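Local coordinates for trehalose-6-phosphate phosphatase (Candida albicans, PDB 5DXI), which belongs to the HAD clan as a trehalose-phosphatase domain and holds a magnesium ion and beryllium trifluoride in its pocket, at residues R197-H201 with I247-W251. Numbering follows the deposited sequence.
Sequences RLVLH and INKKW
Val199 and Leu200 pack against Ile247 and Trp251 where two helices lie side by side on the Rossmann-like core of this HAD-clan phosphatase. Helix 191-199 ends here, beside the later part of helix 235-253. The contact is wholly apolar, and no hydrogen bond crosses it. Val199 meets Ile247 tip to tip, with CG1 of Val199 3.8 Å from CD1 of Ile247. CG1 lies anti to the Val199 backbone N (chi1 165°), which turns this methyl toward both Ile247 and the indole. Its second neighbour is CH2 of Trp251, 4.0 Å away, approached obliquely to the ring. The Leu200 and Ile247 side chains also point at each other, and CD2 of Leu200 lies 4.1 Å from the branch methyl CG2 of Ile247. Leu200 and Trp251 run past each other in opposite directions, which leaves CD2 of Leu200 4.2 Å from CZ2 of Trp251, oblique to the ring.

Leu200 is the first residue to leave the helical conformation and the centre of an inverse gamma turn. The turn is closed by a weak bond from His201 N to Val199 O. His201 NE2 in turn bonds to Lys206 O. On the sheet side, Val199 also touches Leu24 of strand 23-27, while Trp251 rests on Val266 of strand 266-271. Arg256 makes a cation-pi contact with the indole.

Within helix 235-253, Trp251 N bonds to Ile247 O at 2.8 Å, so the two side chains sit one turn apart. That spacing brings CG2 of Ile247 over one face of the indole, 3.5 Å above its plane and offset toward the rim.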
loop_
_atom_site.group_PDB
_atom_site.type_symbol
_atom_site.label_atom_id
_atom_site.label_comp_id
_atom_site.label_asym_id
_atom_site.label_seq_id
_atom_site.Cartn_x
_atom_site.Cartn_y
_atom_site.Cartn_z
ATOM N N ARG A 197 8.985 8.928 3.592
ATOM C CA ARG A 197 9.628 8.898 4.901
ATOM C C ARG A 197 10.551 7.699 5.080
ATOM O O ARG A 197 11.479 7.742 5.895
ATOM C CB ARG A 197 8.582 8.909 6.013
ATOM C CG ARG A 197 7.928 10.268 6.201
ATOM C CD ARG A 197 6.784 10.153 7.184
ATOM N NE ARG A 197 6.042 11.403 7.314
ATOM C CZ ARG A 197 5.840 12.007 8.480
ATOM N NH1 ARG A 197 6.324 11.466 9.587
ATOM N NH2 ARG A 197 5.154 13.137 8.542
ATOM N N LEU A 198 10.305 6.645 4.310
ATOM C CA LEU A 198 11.072 5.406 4.429
ATOM C C LEU A 198 12.236 5.360 3.466
ATOM O O LEU A 198 13.301 4.829 3.791
ATOM C CB LEU A 198 10.172 4.196 4.200
ATOM C CG LEU A 198 9.128 3.924 5.280
ATOM C CD1 LEU A 198 8.208 2.758 4.879
ATOM C CD2 LEU A 198 9.792 3.652 6.650
ATOM N N VAL A 199 12.023 5.904 2.270
ATOM C CA VAL A 199 13.038 5.896 1.230
ATOM C C VAL A 199 14.073 6.999 1.452
ATOM O O VAL A 199 15.281 6.750 1.426
ATOM C CB VAL A 199 12.399 6.060 -0.154
ATOM C CG1 VAL A 199 13.443 6.417 -1.208
ATOM C CG2 VAL A 199 11.631 4.802 -0.533
ATOM N N LEU A 200 13.603 8.219 1.675
ATOM C CA LEU A 200 14.520 9.337 1.879
ATOM C C LEU A 200 14.893 9.393 3.343
ATOM O O LEU A 200 14.491 10.308 4.061
ATOM C CB LEU A 200 13.892 10.653 1.431
ATOM C CG LEU A 200 13.509 10.707 -0.047
ATOM C CD1 LEU A 200 12.845 12.034 -0.349
ATOM C CD2 LEU A 200 14.720 10.476 -0.957
ATOM N N HIS A 201 15.678 8.412 3.769
ATOM C CA HIS A 201 15.926 8.163 5.187
ATOM C C HIS A 201 17.101 7.196 5.293
ATOM O O HIS A 201 17.238 6.299 4.462
ATOM C CB HIS A 201 14.669 7.578 5.850
ATOM C CG HIS A 201 14.654 7.679 7.346
ATOM N ND1 HIS A 201 14.437 8.870 8.008
ATOM C CD2 HIS A 201 14.789 6.733 8.306
ATOM C CE1 HIS A 201 14.463 8.656 9.312
ATOM N NE2 HIS A 201 14.669 7.366 9.521
ATOM N N ILE A 247 10.741 10.343 -6.691
ATOM C CA ILE A 247 12.058 10.230 -6.085
ATOM C C ILE A 247 13.091 9.808 -7.135
ATOM O O ILE A 247 14.195 10.362 -7.200
ATOM C CB ILE A 247 12.042 9.239 -4.911
ATOM C CG1 ILE A 247 11.279 9.857 -3.738
ATOM C CG2 ILE A 247 13.458 8.878 -4.497
ATOM C CD1 ILE A 247 10.892 8.858 -2.636
ATOM N N ASN A 248 12.712 8.854 -7.976
ATOM C CA ASN A 248 13.580 8.388 -9.047
ATOM C C ASN A 248 13.933 9.526 -9.985
ATOM O O ASN A 248 15.097 9.697 -10.355
ATOM C CB ASN A 248 12.898 7.277 -9.843
ATOM C CG ASN A 248 13.857 6.525 -10.744
ATOM O OD1 ASN A 248 14.637 5.700 -10.282
ATOM N ND2 ASN A 248 13.804 6.813 -12.041
ATOM N N LYS A 249 12.933 10.335 -10.323
ATOM C CA LYS A 249 13.149 11.443 -11.242
ATOM C C LYS A 249 13.994 12.530 -10.566
ATOM O O LYS A 249 14.808 13.186 -11.216
ATOM C CB LYS A 249 11.822 12.025 -11.726
ATOM C CG LYS A 249 12.012 13.168 -12.694
ATOM C CD LYS A 249 10.705 13.751 -13.194
ATOM C CE LYS A 249 10.987 14.845 -14.227
ATOM N NZ LYS A 249 9.756 15.363 -14.881
ATOM N N LYS A 250 13.814 12.694 -9.259
ATOM C CA LYS A 250 14.599 13.652 -8.483
ATOM C C LYS A 250 16.062 13.212 -8.531
ATOM O O LYS A 250 16.965 14.028 -8.762
ATOM C CB LYS A 250 14.092 13.726 -7.036
ATOM C CG LYS A 250 14.938 14.553 -6.078
ATOM C CD LYS A 250 14.751 16.028 -6.398
ATOM C CE LYS A 250 15.287 16.942 -5.307
ATOM N NZ LYS A 250 16.766 16.873 -5.155
ATOM N N TRP A 251 16.290 11.916 -8.325
ATOM C CA TRP A 251 17.637 11.365 -8.418
ATOM C C TRP A 251 18.272 11.504 -9.815
ATOM O O TRP A 251 19.484 11.694 -9.911
ATOM C CB TRP A 251 17.630 9.901 -7.998
ATOM C CG TRP A 251 17.487 9.711 -6.515
ATOM C CD1 TRP A 251 17.705 10.645 -5.540
ATOM C CD2 TRP A 251 17.090 8.512 -5.838
ATOM N NE1 TRP A 251 17.463 10.096 -4.299
ATOM C CE2 TRP A 251 17.088 8.789 -4.459
ATOM C CE3 TRP A 251 16.725 7.231 -6.270
ATOM C CZ2 TRP A 251 16.738 7.830 -3.503
ATOM C CZ3 TRP A 251 16.393 6.286 -5.330
ATOM C CH2 TRP A 251 16.397 6.588 -3.957
#